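Local atomic coordinates of aromatic-amino-acid:2-oxoglutarate transaminase (Candida albicans, PDB entry 6HND), a protein that probably catalyses pyridoxal 5'-phosphate-dependent transfer of amino groups between aromatic amino acids, and perhaps 2-aminoadipate, and 2-oxo acids such as 2-oxoglutarate. Residues 119-123 and 382-387; 132-136 and 160-164; 288-294 and 410-415; 437-443 and 487-493. All coordinates share one frame. Residue numbers count along the deposited sequence, not the author numbering.

Contact 1 of 4, residues 119-123 and 382-387; sequences PKLID and NNVIQE
Residues 119-123, in the loop between strand 109-113 and helix 124-127, turn at Pro119 and Lys120 (psi near 0°) and then extend from Leu121 to Asp123. They run beside residues 382-387 of helix 375-388, which widens to a pi-type turn at 384-387. The CA atoms of Leu121 and Asn383 approach to 5.5 Å, those of Lys120 and Gln386 to 6.7 Å. Three amide side chains on the helix read the loop backbone. Asn383 (chi1 m) faces Ile122 with both polar atoms: its OD1 accepts from Ile122 N at 3.0 Å and its ND2 donates to Ile122 O at 2.7 Å. Lys120 O receives two bonds, from Gln386 NE2 at 2.7 Å (chi1 -124°, chi2 92°, both between wells) and Asn382 ND2 at 3.0 Å, and Asn382 ND2 (chi1 t) also donates to Asn383 OD1 at 2.9 Å. Around this network Leu121 (mt) sets CD2 3.9 Å from Asn383 CG, Ile122 (mt) puts CD1 3.8 Å from Asn382 CB, and Lys120 CB packs 3.7 Å from Gln386 CG, while the end of the lysine leads away. Ile122 and Asn382 also touch Pro138 of helix 137-151. Asp123 N-caps helix 124-127 and salt-bridges Arg126. Every hydrogen bond between the segments pairs a side-chain amide with a main-chain group, so an irregular loop is held to the helix through its peptide groups, without charge pairing between the two.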
loop_
_atom_site.group_PDB
_atom_site.type_symbol
_atom_site.label_atom_id
_atom_site.label_comp_id
_atom_site.label_asym_id
_atom_site.label_seq_id
_atom_site.Cartn_x
_atom_site.Cartn_y
_atom_site.Cartn_z
ATOM N N PRO B 119 13.619 12.584 18.958
ATOM C CA PRO B 119 13.962 11.641 17.890
ATOM C C PRO B 119 13.198 10.306 17.894
ATOM O O PRO B 119 13.397 9.499 16.989
ATOM C CB PRO B 119 15.463 11.368 18.115
ATOM C CG PRO B 119 15.707 11.724 19.562
ATOM C CD PRO B 119 14.765 12.873 19.842
ATOM N N LYS B 120 12.359 10.075 18.898
ATOM C CA LYS B 120 11.615 8.804 19.042
ATOM C C LYS B 120 10.161 9.029 18.617
ATOM O O LYS B 120 9.399 8.031 18.554
ATOM C CB LYS B 120 11.792 8.301 20.471
ATOM C CG LYS B 120 13.222 7.904 20.842
ATOM C CD LYS B 120 13.378 6.420 21.105
ATOM C CE LYS B 120 14.554 6.075 21.991
ATOM N NZ LYS B 120 14.207 4.952 22.891
ATOM N N LEU B 121 9.813 10.272 18.261
ATOM C CA LEU B 121 8.444 10.659 17.827
ATOM C C LEU B 121 8.464 11.122 16.378
ATOM O O LEU B 121 9.475 11.654 15.933
ATOM C CB LEU B 121 7.901 11.784 18.706
ATOM C CG LEU B 121 7.737 11.449 20.183
ATOM C CD1 LEU B 121 7.220 12.664 20.956
ATOM C CD2 LEU B 121 6.811 10.265 20.356
ATOM N N ILE B 122 7.336 10.943 15.693
ATOM C CA ILE B 122 7.081 11.538 14.352
ATOM C C ILE B 122 6.078 12.670 14.540
ATOM O O ILE B 122 5.052 12.413 15.147
ATOM C CB ILE B 122 6.604 10.464 13.364
ATOM C CG1 ILE B 122 7.478 9.213 13.461
ATOM C CG2 ILE B 122 6.581 11.011 11.954
ATOM C CD1 ILE B 122 6.936 8.029 12.698
ATOM N N ASP B 123 6.406 13.870 14.060
ATOM C CA ASP B 123 5.502 15.042 14.052
ATOM C C ASP B 123 4.676 15.020 12.756
ATOM O O ASP B 123 4.990 14.207 11.825
ATOM C CB ASP B 123 6.287 16.339 14.276
ATOM C CG ASP B 123 7.403 16.612 13.281
ATOM O OD1 ASP B 123 7.307 16.088 12.170
ATOM O OD2 ASP B 123 8.354 17.372 13.631
ATOM N N ASN B 382 3.476 4.874 15.819
ATOM C CA ASN B 382 4.798 5.099 16.457
ATOM C C ASN B 382 4.608 5.895 17.758
ATOM O O ASN B 382 5.151 5.481 18.809
ATOM C CB ASN B 382 5.776 5.808 15.529
ATOM C CG ASN B 382 7.074 6.146 16.218
ATOM O OD1 ASN B 382 7.985 5.332 16.272
ATOM N ND2 ASN B 382 7.149 7.355 16.744
ATOM N N ASN B 383 3.864 7.000 17.709
ATOM C CA ASN B 383 3.762 7.924 18.865
ATOM C C ASN B 383 2.986 7.229 19.986
ATOM O O ASN B 383 3.326 7.432 21.152
ATOM C CB ASN B 383 3.223 9.276 18.416
ATOM C CG ASN B 383 4.213 9.994 17.523
ATOM O OD1 ASN B 383 5.137 9.371 16.981
ATOM N ND2 ASN B 383 4.016 11.291 17.336
ATOM N N VAL B 384 2.001 6.395 19.660
ATOM C CA VAL B 384 1.199 5.689 20.694
ATOM C C VAL B 384 2.153 4.728 21.418
ATOM O O VAL B 384 2.136 4.724 22.674
ATOM C CB VAL B 384 -0.046 4.996 20.109
ATOM C CG1 VAL B 384 -0.632 3.956 21.070
ATOM C CG2 VAL B 384 -1.111 6.004 19.670
ATOM N N ILE B 385 3.004 4.005 20.672
ATOM C CA ILE B 385 3.922 2.969 21.239
ATOM C C ILE B 385 5.008 3.662 22.073
ATOM O O ILE B 385 5.216 3.229 23.211
ATOM C CB ILE B 385 4.475 2.021 20.149
ATOM C CG1 ILE B 385 3.437 0.983 19.757
ATOM C CG2 ILE B 385 5.750 1.312 20.594
ATOM C CD1 ILE B 385 3.781 0.187 18.560
ATOM N N GLN B 386 5.593 4.752 21.579
ATOM C CA GLN B 386 6.724 5.457 22.235
ATOM C C GLN B 386 6.210 6.291 23.428
ATOM O O GLN B 386 6.832 6.229 24.503
ATOM C CB GLN B 386 7.498 6.288 21.200
ATOM C CG GLN B 386 9.002 5.978 21.110
ATOM C CD GLN B 386 9.447 4.937 20.092
ATOM O OE1 GLN B 386 9.779 3.816 20.462
ATOM N NE2 GLN B 386 9.564 5.303 18.816
ATOM N N GLU B 387 5.094 7.009 23.308
ATOM C CA GLU B 387 4.651 7.941 24.380
ATOM C C GLU B 387 3.751 7.255 25.420
ATOM O O GLU B 387 3.962 7.475 26.612
ATOM C CB GLU B 387 3.935 9.157 23.799
ATOM C CG GLU B 387 4.716 10.443 23.984
ATOM C CD GLU B 387 3.826 11.651 23.798
ATOM O OE1 GLU B 387 4.122 12.465 22.895
ATOM O OE2 GLU B 387 2.804 11.732 24.533
#

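Contact 2 of 4, residues 132-136 and 160-164; sequences AVEGH and VFITT
The ring of Phe161 (chi1 t, chi2 -85°) lies against Glu134, whose CA sits over one face 3.8 Å from the ring centroid in a CH-pi contact; Glu134 CB comes to 3.4 Å from Phe161 CE2. The carboxylate of Glu134 leads away, so it is the base of this side chain that meets the ring. Glu134 belongs to a type I beta turn from Ala132 to Gly135, closed by Gly135 N to Ala132 O at 3.0 Å, with phi/psi of -65/-30° at Val133 and -73/-17° at Glu134. Opposite runs the extended segment 160-163. The CA atoms of Glu134 and Phe161 are 5.1 Å apart, those of Gly135 and Ile162 5.2 Å. One direct hydrogen bond joins the backbones, Ile162 N to Glu134 O at 2.9 Å, and a water bridges them by donating to Val133 O at 2.7 Å and Ile162 O at 2.6 Å. Gly135 (128/168°) has a backbone that itself calls for glycine, and a CB there would clash with Ile162 CG1, which packs 3.8 Å from Gly135 CA; Ile162 is in the mm rotamer. His136 then takes the N-cap position of helix 137-151. Strand 158-163 is an outermost strand of the seven-stranded mixed sheet within this chain: it pairs with strand 350-355 along one edge and meets the turn along the other, while Phe161 also touches helices 356-369 and 166-177.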
loop_
_atom_site.group_PDB
_atom_site.type_symbol
_atom_site.label_atom_id
_atom_site.label_comp_id
_atom_site.label_asym_id
_atom_site.label_seq_id
_atom_site.Cartn_x
_atom_site.Cartn_y
_atom_site.Cartn_z
ATOM N N ALA B 132 10.715 8.498 3.171
ATOM C CA ALA B 132 11.449 7.337 2.609
ATOM C C ALA B 132 10.485 6.151 2.544
ATOM O O ALA B 132 9.746 5.924 3.530
ATOM C CB ALA B 132 12.677 7.006 3.436
ATOM N N VAL B 133 10.542 5.404 1.448
ATOM C CA VAL B 133 9.573 4.319 1.148
ATOM C C VAL B 133 9.699 3.201 2.184
ATOM O O VAL B 133 8.679 2.550 2.427
ATOM C CB VAL B 133 9.735 3.787 -0.287
ATOM C CG1 VAL B 133 11.041 3.029 -0.465
ATOM C CG2 VAL B 133 8.563 2.914 -0.680
ATOM N N GLU B 134 10.888 2.996 2.757
ATOM C CA GLU B 134 11.170 1.935 3.765
ATOM C C GLU B 134 10.547 2.287 5.125
ATOM O O GLU B 134 10.424 1.389 5.976
ATOM C CB GLU B 134 12.672 1.693 3.902
ATOM C CG GLU B 134 13.458 2.884 4.438
ATOM C CD GLU B 134 14.186 3.745 3.414
ATOM O OE1 GLU B 134 13.862 3.696 2.218
ATOM O OE2 GLU B 134 15.063 4.502 3.843
ATOM N N GLY B 135 10.181 3.544 5.342
ATOM C CA GLY B 135 9.419 3.956 6.526
ATOM C C GLY B 135 10.081 5.112 7.245
ATOM O O GLY B 135 11.266 5.429 6.952
ATOM N N HIS B 136 9.347 5.715 8.179
ATOM C CA HIS B 136 9.868 6.774 9.080
ATOM C C HIS B 136 10.897 6.170 10.029
ATOM O O HIS B 136 10.692 5.060 10.458
ATOM C CB HIS B 136 8.713 7.418 9.841
ATOM C CG HIS B 136 7.968 8.365 8.988
ATOM N ND1 HIS B 136 8.321 9.679 8.919
ATOM C CD2 HIS B 136 6.961 8.174 8.120
ATOM C CE1 HIS B 136 7.526 10.278 8.043
ATOM N NE2 HIS B 136 6.688 9.380 7.551
ATOM N N VAL B 160 15.312 -3.874 8.937
ATOM C CA VAL B 160 13.836 -3.920 8.918
ATOM C C VAL B 160 13.357 -3.011 7.779
ATOM O O VAL B 160 14.130 -2.174 7.319
ATOM C CB VAL B 160 13.252 -3.571 10.306
ATOM C CG1 VAL B 160 13.589 -4.642 11.315
ATOM C CG2 VAL B 160 13.715 -2.239 10.846
ATOM N N PHE B 161 12.098 -3.179 7.386
ATOM C CA PHE B 161 11.398 -2.427 6.318
ATOM C C PHE B 161 9.904 -2.362 6.664
ATOM O O PHE B 161 9.277 -3.422 6.815
ATOM C CB PHE B 161 11.614 -3.138 4.988
ATOM C CG PHE B 161 11.210 -2.341 3.789
ATOM C CD1 PHE B 161 9.899 -2.347 3.349
ATOM C CD2 PHE B 161 12.151 -1.619 3.076
ATOM C CE1 PHE B 161 9.536 -1.628 2.223
ATOM C CE2 PHE B 161 11.791 -0.918 1.941
ATOM C CZ PHE B 161 10.481 -0.926 1.519
ATOM N N ILE B 162 9.356 -1.159 6.784
ATOM C CA ILE B 162 7.921 -0.966 7.120
ATOM C C ILE B 162 7.091 -1.439 5.917
ATOM O O ILE B 162 7.380 -1.003 4.780
ATOM C CB ILE B 162 7.631 0.493 7.499
ATOM C CG1 ILE B 162 8.488 0.964 8.671
ATOM C CG2 ILE B 162 6.142 0.679 7.762
ATOM C CD1 ILE B 162 8.528 -0.011 9.846
ATOM N N THR B 163 6.096 -2.294 6.184
ATOM C CA THR B 163 5.127 -2.823 5.192
ATOM C C THR B 163 3.716 -2.347 5.515
ATOM O O THR B 163 3.519 -1.666 6.541
ATOM C CB THR B 163 5.140 -4.348 5.184
ATOM O OG1 THR B 163 4.607 -4.739 6.454
ATOM C CG2 THR B 163 6.531 -4.913 4.969
ATOM N N THR B 164 2.757 -2.743 4.689
ATOM C CA THR B 164 1.329 -2.430 4.924
ATOM C C THR B 164 0.624 -3.641 5.553
ATOM O O THR B 164 -0.595 -3.684 5.492
ATOM C CB THR B 164 0.700 -1.877 3.642
ATOM O OG1 THR B 164 0.832 -2.771 2.529
ATOM C CG2 THR B 164 1.333 -0.549 3.283
HETATM O O HOH W 1 6.899 0.602 2.805
#

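Contact 3 of 4, residues 288-294 and 410-415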
loop_
_atom_site.group_PDB
_atom_site.type_symbol
_atom_site.label_atom_id
_atom_site.label_comp_id
_atom_site.label_asym_id
_atom_site.label_seq_id
_atom_site.Cartn_x
_atom_site.Cartn_y
_atom_site.Cartn_z
ATOM N N LEU B 288 0.018 -19.374 24.665
ATOM C CA LEU B 288 -1.152 -19.854 25.446
ATOM C C LEU B 288 -0.722 -21.058 26.270
ATOM O O LEU B 288 -0.252 -22.036 25.692
ATOM C CB LEU B 288 -2.284 -20.224 24.483
ATOM C CG LEU B 288 -2.622 -19.198 23.408
ATOM C CD1 LEU B 288 -3.657 -19.758 22.453
ATOM C CD2 LEU B 288 -3.110 -17.902 24.025
ATOM N N PRO B 289 -0.863 -21.028 27.615
ATOM C CA PRO B 289 -0.604 -22.203 28.442
ATOM C C PRO B 289 -1.576 -23.334 28.083
ATOM O O PRO B 289 -2.683 -23.038 27.583
ATOM C CB PRO B 289 -0.806 -21.779 29.901
ATOM C CG PRO B 289 -1.176 -20.306 29.872
ATOM C CD PRO B 289 -1.318 -19.890 28.413
ATOM N N LYS B 290 -1.153 -24.586 28.296
ATOM C CA LYS B 290 -1.971 -25.771 27.918
ATOM C C LYS B 290 -3.285 -25.755 28.715
ATOM O O LYS B 290 -3.344 -25.178 29.825
ATOM C CB LYS B 290 -1.160 -27.070 27.992
ATOM C CG LYS B 290 -0.975 -27.735 29.342
ATOM C CD LYS B 290 -0.763 -29.246 29.193
ATOM C CE LYS B 290 0.282 -29.815 30.134
ATOM N NZ LYS B 290 -0.091 -29.644 31.561
ATOM N N TYR B 291 -4.342 -26.279 28.117
ATOM C CA TYR B 291 -5.712 -26.210 28.673
ATOM C C TYR B 291 -5.736 -26.687 30.132
ATOM O O TYR B 291 -5.182 -27.759 30.452
ATOM C CB TYR B 291 -6.684 -27.056 27.853
ATOM C CG TYR B 291 -8.033 -27.197 28.491
ATOM C CD1 TYR B 291 -9.000 -26.229 28.294
ATOM C CD2 TYR B 291 -8.342 -28.288 29.293
ATOM C CE1 TYR B 291 -10.249 -26.335 28.883
ATOM C CE2 TYR B 291 -9.600 -28.418 29.870
ATOM C CZ TYR B 291 -10.545 -27.424 29.683
ATOM O OH TYR B 291 -11.774 -27.503 30.258
ATOM N N GLU B 292 -6.405 -25.907 30.980
ATOM C CA GLU B 292 -6.946 -26.384 32.274
ATOM C C GLU B 292 -8.380 -25.834 32.441
ATOM O O GLU B 292 -8.661 -24.752 31.896
ATOM C CB GLU B 292 -5.918 -26.063 33.355
ATOM C CG GLU B 292 -5.910 -24.629 33.844
ATOM C CD GLU B 292 -5.032 -24.484 35.082
ATOM O OE1 GLU B 292 -3.821 -24.831 34.995
ATOM O OE2 GLU B 292 -5.562 -24.089 36.148
ATOM N N LYS B 293 -9.279 -26.585 33.103
ATOM C CA LYS B 293 -10.684 -26.157 33.376
ATOM C C LYS B 293 -10.695 -24.671 33.740
ATOM O O LYS B 293 -9.925 -24.259 34.604
ATOM C CB LYS B 293 -11.306 -26.970 34.516
ATOM C CG LYS B 293 -12.823 -26.837 34.651
ATOM C CD LYS B 293 -13.534 -28.023 35.330
ATOM C CE LYS B 293 -13.211 -29.391 34.746
ATOM N NZ LYS B 293 -13.168 -29.396 33.258
ATOM N N PRO B 294 -11.513 -23.816 33.072
ATOM C CA PRO B 294 -11.780 -22.462 33.566
ATOM C C PRO B 294 -12.568 -22.448 34.898
ATOM O O PRO B 294 -13.191 -23.462 35.256
ATOM C CB PRO B 294 -12.592 -21.777 32.445
ATOM C CG PRO B 294 -12.521 -22.712 31.251
ATOM C CD PRO B 294 -12.193 -24.084 31.797
ATOM N N LYS B 410 -9.413 -19.090 24.649
ATOM C CA LYS B 410 -9.095 -20.420 24.062
ATOM C C LYS B 410 -9.613 -21.532 24.987
ATOM O O LYS B 410 -10.238 -22.508 24.477
ATOM C CB LYS B 410 -7.601 -20.579 23.792
ATOM C CG LYS B 410 -7.230 -21.935 23.208
ATOM C CD LYS B 410 -6.781 -22.922 24.256
ATOM C CE LYS B 410 -5.369 -22.659 24.730
ATOM N NZ LYS B 410 -4.894 -23.741 25.623
ATOM N N ASP B 411 -9.363 -21.412 26.289
ATOM C CA ASP B 411 -9.739 -22.467 27.276
ATOM C C ASP B 411 -11.271 -22.581 27.380
ATOM O O ASP B 411 -11.789 -23.720 27.470
ATOM C CB ASP B 411 -9.101 -22.191 28.635
ATOM C CG ASP B 411 -7.591 -22.304 28.626
ATOM O OD1 ASP B 411 -7.033 -22.938 27.671
ATOM O OD2 ASP B 411 -6.990 -21.745 29.564
ATOM N N LEU B 412 -11.965 -21.446 27.377
ATOM C CA LEU B 412 -13.446 -21.388 27.403
ATOM C C LEU B 412 -13.998 -22.192 26.216
ATOM O O LEU B 412 -14.747 -23.164 26.437
ATOM C CB LEU B 412 -13.867 -19.920 27.339
ATOM C CG LEU B 412 -15.233 -19.588 27.920
ATOM C CD1 LEU B 412 -15.312 -19.958 29.403
ATOM C CD2 LEU B 412 -15.521 -18.106 27.707
ATOM N N LEU B 413 -13.593 -21.851 24.993
ATOM C CA LEU B 413 -14.073 -22.561 23.777
ATOM C C LEU B 413 -13.781 -24.058 23.922
ATOM O O LEU B 413 -14.662 -24.865 23.562
ATOM C CB LEU B 413 -13.401 -21.972 22.539
ATOM C CG LEU B 413 -13.709 -22.692 21.235
ATOM C CD1 LEU B 413 -15.197 -22.603 20.928
ATOM C CD2 LEU B 413 -12.865 -22.124 20.100
ATOM N N LEU B 414 -12.586 -24.409 24.414
ATOM C CA LEU B 414 -12.183 -25.829 24.618
ATOM C C LEU B 414 -13.096 -26.487 25.674
ATOM O O LEU B 414 -13.498 -27.637 25.425
ATOM C CB LEU B 414 -10.688 -25.946 24.963
ATOM C CG LEU B 414 -9.804 -26.403 23.798
ATOM C CD1 LEU B 414 -9.732 -25.329 22.729
ATOM C CD2 LEU B 414 -8.415 -26.770 24.257
ATOM N N TYR B 415 -13.411 -25.797 26.781
ATOM C CA TYR B 415 -14.369 -26.272 27.815
ATOM C C TYR B 415 -15.725 -26.520 27.128
ATOM O O TYR B 415 -16.227 -27.662 27.145
ATOM C CB TYR B 415 -14.441 -25.278 28.979
ATOM C CG TYR B 415 -15.424 -25.632 30.076
ATOM C CD1 TYR B 415 -15.119 -26.605 31.015
ATOM C CD2 TYR B 415 -16.649 -24.988 30.183
ATOM C CE1 TYR B 415 -16.017 -26.950 32.006
ATOM C CE2 TYR B 415 -17.559 -25.321 31.173
ATOM C CZ TYR B 415 -17.238 -26.306 32.090
ATOM O OH TYR B 415 -18.112 -26.662 33.076
HETATM O O HOH W 2 -1.822 -24.259 24.811
HETATM O O HOH W 3 -4.653 -22.971 30.517
#
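Tyr291 lies at the middle of the apolar part, its ring laid along helix 392-418 with CD1 3.7 Å from Leu414 CB and CE1 4.3 Å from Tyr415 CB. Asp411 O meets the ring edge, 3.3 Å from Tyr291 CE1, and Phe418 adds an edge-to-face contact. Further along, Pro294 extends the patch: its CD is 3.8 Å from Tyr415 CB and its CG 4.3 Å from Leu412 CD1. Toward the other end, Leu288 CB packs on Lys410 CE at 3.9 Å. At the polar edge Lys410 NZ donates to Pro289 O at 3.0 Å and forms salt bridges with Asp411 OD1 at 3.1 Å and with Asp432, which also accepts from Tyr291 N. One water links Leu288 O (2.9 Å) to Lys410 NZ (3.2 Å), another Lys290 O (2.7 Å) to Asp411 OD2 (2.8 Å). A buried lysine flanked by two acids thus holds this part of the connection between strand 276-280 and helix 312-319 on helix 392-418, while Tyr291 OH is buried without a polar partner in the model.

Contact 4 of 4, residues 437-443 and 487-493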
loop_
_atom_site.group_PDB
_atom_site.type_symbol
_atom_site.label_atom_id
_atom_site.label_comp_id
_atom_site.label_asym_id
_atom_site.label_seq_id
_atom_site.Cartn_x
_atom_site.Cartn_y
_atom_site.Cartn_z
ATOM N N MET B 437 -4.874 -17.534 17.770
ATOM C CA MET B 437 -6.339 -17.302 17.797
ATOM C C MET B 437 -7.114 -18.457 17.138
ATOM O O MET B 437 -8.371 -18.329 17.036
ATOM C CB MET B 437 -6.687 -15.968 17.121
ATOM C CG MET B 437 -6.207 -15.831 15.670
ATOM S SD MET B 437 -6.804 -14.333 14.810
ATOM C CE MET B 437 -6.264 -13.052 15.938
ATOM N N PHE B 438 -6.449 -19.544 16.719
ATOM C CA PHE B 438 -7.095 -20.632 15.928
ATOM C C PHE B 438 -7.061 -21.976 16.681
ATOM O O PHE B 438 -6.078 -22.296 17.367
ATOM C CB PHE B 438 -6.472 -20.752 14.532
ATOM C CG PHE B 438 -6.618 -19.513 13.675
ATOM C CD1 PHE B 438 -7.856 -18.928 13.474
ATOM C CD2 PHE B 438 -5.515 -18.955 13.048
ATOM C CE1 PHE B 438 -7.979 -17.788 12.706
ATOM C CE2 PHE B 438 -5.636 -17.806 12.292
ATOM C CZ PHE B 438 -6.865 -17.215 12.134
ATOM N N VAL B 439 -8.154 -22.735 16.546
ATOM C CA VAL B 439 -8.315 -24.133 17.044
ATOM C C VAL B 439 -8.623 -25.055 15.868
ATOM O O VAL B 439 -9.608 -24.776 15.142
ATOM C CB VAL B 439 -9.430 -24.234 18.083
ATOM C CG1 VAL B 439 -9.591 -25.667 18.546
ATOM C CG2 VAL B 439 -9.177 -23.332 19.274
ATOM N N THR B 440 -7.848 -26.126 15.700
ATOM C CA THR B 440 -8.240 -27.276 14.850
ATOM C C THR B 440 -9.308 -28.107 15.583
ATOM O O THR B 440 -9.049 -28.653 16.707
ATOM C CB THR B 440 -7.064 -28.165 14.426
ATOM O OG1 THR B 440 -6.173 -27.379 13.645
ATOM C CG2 THR B 440 -7.507 -29.345 13.590
ATOM N N PHE B 441 -10.467 -28.217 14.940
ATOM C CA PHE B 441 -11.645 -28.975 15.427
ATOM C C PHE B 441 -11.828 -30.151 14.478
ATOM O O PHE B 441 -12.308 -29.940 13.344
ATOM C CB PHE B 441 -12.867 -28.060 15.473
ATOM C CG PHE B 441 -14.110 -28.668 16.056
ATOM C CD1 PHE B 441 -14.233 -28.850 17.420
ATOM C CD2 PHE B 441 -15.194 -28.979 15.251
ATOM C CE1 PHE B 441 -15.401 -29.368 17.965
ATOM C CE2 PHE B 441 -16.350 -29.521 15.790
ATOM C CZ PHE B 441 -16.462 -29.682 17.149
ATOM N N LYS B 442 -11.420 -31.326 14.939
ATOM C CA LYS B 442 -11.413 -32.585 14.167
ATOM C C LYS B 442 -12.799 -33.224 14.212
ATOM O O LYS B 442 -13.476 -33.178 15.253
ATOM C CB LYS B 442 -10.321 -33.503 14.716
ATOM C CG LYS B 442 -8.906 -33.025 14.416
ATOM C CD LYS B 442 -7.848 -34.087 14.561
ATOM C CE LYS B 442 -7.258 -34.114 15.955
ATOM N NZ LYS B 442 -5.931 -34.772 15.966
ATOM N N ILE B 443 -13.201 -33.767 13.075
ATOM C CA ILE B 443 -14.440 -34.556 12.886
ATOM C C ILE B 443 -14.002 -35.995 12.613
ATOM O O ILE B 443 -13.398 -36.219 11.525
ATOM C CB ILE B 443 -15.247 -33.984 11.707
ATOM C CG1 ILE B 443 -15.416 -32.463 11.791
ATOM C CG2 ILE B 443 -16.569 -34.726 11.586
ATOM C CD1 ILE B 443 -15.994 -31.952 13.097
ATOM N N ASN B 487 -10.592 -33.380 7.262
ATOM C CA ASN B 487 -11.727 -33.653 8.194
ATOM C C ASN B 487 -11.644 -32.737 9.423
ATOM O O ASN B 487 -11.643 -33.233 10.555
ATOM C CB ASN B 487 -11.790 -35.134 8.585
ATOM C CG ASN B 487 -10.514 -35.632 9.240
ATOM O OD1 ASN B 487 -9.406 -35.250 8.834
ATOM N ND2 ASN B 487 -10.680 -36.443 10.278
ATOM N N PHE B 488 -11.608 -31.423 9.234
ATOM C CA PHE B 488 -11.573 -30.497 10.391
ATOM C C PHE B 488 -12.165 -29.155 9.997
ATOM O O PHE B 488 -12.126 -28.813 8.822
ATOM C CB PHE B 488 -10.162 -30.327 10.967
ATOM C CG PHE B 488 -9.164 -29.607 10.100
ATOM C CD1 PHE B 488 -8.381 -30.302 9.191
ATOM C CD2 PHE B 488 -8.954 -28.247 10.239
ATOM C CE1 PHE B 488 -7.413 -29.643 8.441
ATOM C CE2 PHE B 488 -8.022 -27.580 9.458
ATOM C CZ PHE B 488 -7.260 -28.276 8.553
ATOM N N PHE B 489 -12.645 -28.428 10.993
ATOM C CA PHE B 489 -12.973 -26.992 10.888
ATOM C C PHE B 489 -11.950 -26.203 11.700
ATOM O O PHE B 489 -11.530 -26.676 12.757
ATOM C CB PHE B 489 -14.387 -26.729 11.388
ATOM C CG PHE B 489 -15.449 -27.470 10.634
ATOM C CD1 PHE B 489 -15.801 -27.083 9.347
ATOM C CD2 PHE B 489 -16.129 -28.524 11.229
ATOM C CE1 PHE B 489 -16.782 -27.771 8.649
ATOM C CE2 PHE B 489 -17.092 -29.232 10.516
ATOM C CZ PHE B 489 -17.417 -28.852 9.232
ATOM N N ARG B 490 -11.548 -25.040 11.180
ATOM C CA ARG B 490 -10.742 -24.056 11.933
ATOM C C ARG B 490 -11.726 -23.191 12.697
ATOM O O ARG B 490 -12.668 -22.663 12.055
ATOM C CB ARG B 490 -9.893 -23.164 11.020
ATOM C CG ARG B 490 -8.952 -22.231 11.780
ATOM C CD ARG B 490 -8.359 -21.171 10.873
ATOM N NE ARG B 490 -9.339 -20.144 10.590
ATOM C CZ ARG B 490 -9.139 -19.095 9.824
ATOM N NH1 ARG B 490 -7.966 -18.909 9.246
ATOM N NH2 ARG B 490 -10.116 -18.231 9.625
ATOM N N LEU B 491 -11.452 -22.990 13.979
ATOM C CA LEU B 491 -12.275 -22.138 14.873
ATOM C C LEU B 491 -11.432 -20.948 15.279
ATOM O O LEU B 491 -10.242 -21.166 15.550
ATOM C CB LEU B 491 -12.687 -22.939 16.107
ATOM C CG LEU B 491 -13.245 -24.337 15.831
ATOM C CD1 LEU B 491 -13.509 -25.042 17.148
ATOM C CD2 LEU B 491 -14.515 -24.253 15.003
ATOM N N CYS B 492 -12.023 -19.754 15.269
ATOM C CA CYS B 492 -11.386 -18.522 15.765
ATOM C C CYS B 492 -12.228 -17.895 16.884
ATOM O O CYS B 492 -13.410 -17.593 16.627
ATOM C CB CYS B 492 -11.159 -17.527 14.638
ATOM S SG CYS B 492 -10.392 -16.009 15.256
ATOM N N TYR B 493 -11.609 -17.693 18.051
ATOM C CA TYR B 493 -12.219 -17.141 19.298
ATOM C C TYR B 493 -11.776 -15.682 19.492
ATOM O O TYR B 493 -11.837 -15.154 20.611
ATOM C CB TYR B 493 -11.854 -18.018 20.503
ATOM C CG TYR B 493 -10.402 -18.405 20.556
ATOM C CD1 TYR B 493 -9.459 -17.527 21.074
ATOM C CD2 TYR B 493 -9.952 -19.597 20.019
ATOM C CE1 TYR B 493 -8.112 -17.842 21.102
ATOM C CE2 TYR B 493 -8.610 -19.950 20.077
ATOM C CZ TYR B 493 -7.692 -19.064 20.611
ATOM O OH TYR B 493 -6.373 -19.365 20.627
#
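Phe438, Leu491 and Val439 bury the most surface where strands 438-443 and 488-492 pair antiparallel in the four-stranded sheet. Val439 and Leu491 form a hydrogen-bonded pair, with Val439 N to Leu491 O and Leu491 N to Val439 O both 2.8 Å; Val439 CB lies 4.0 Å from Leu491 CB. On the same face Leu491 CD1 reaches Phe441 CB at 3.5 Å, and helices 392-418 and 499-518 pack here. Just past the strand end, Tyr493 CE2 meets Val439 CG2 at 3.5 Å. Phe438, paired with Cys492, occupies the other face. The Arg490 guanidinium lies flat on its ring, centres 4.0 Å apart and planes at 9°, an off-centre cation-pi stack. Arg490 NH1 bonds Asn252, a cofactor-binding residue, and NH2 bonds Ser42 O of the second subunit, while Phe438 touches PLP. One face is thus apolar and packs on helices; the other mixes aromatic and polar groups, with Arg490 held by stacking and hydrogen bonds close to the cofactor. Arg490 probably corresponds to the arginine that binds the substrate carboxylate in class I aminotransferases.

How the contacts relate
The four contacts form two neighbouring pairs, well separated in the chain. Contacts 1 and 2, with centres 15 Å apart, touch where Ile122 CD1 meets His136 CB at 3.4 Å, and contact 2 is nested within the loop that contact 1 closes. Contacts 3 and 4, centres 14 Å apart, follow in series and meet around Tyr493, whose side chain packs on Leu288, Lys410 and Leu413. The pairs lie 34-38 Å apart between centres, yet successive helices 375-388 and 392-418 carry contacts 1 and 3, whose segments alternate along the chain. Contact 2 borders the seven-stranded sheet of the PLP-binding fold, whereas contact 4 lies within the smaller four-stranded sheet and reaches the cofactor through Phe438.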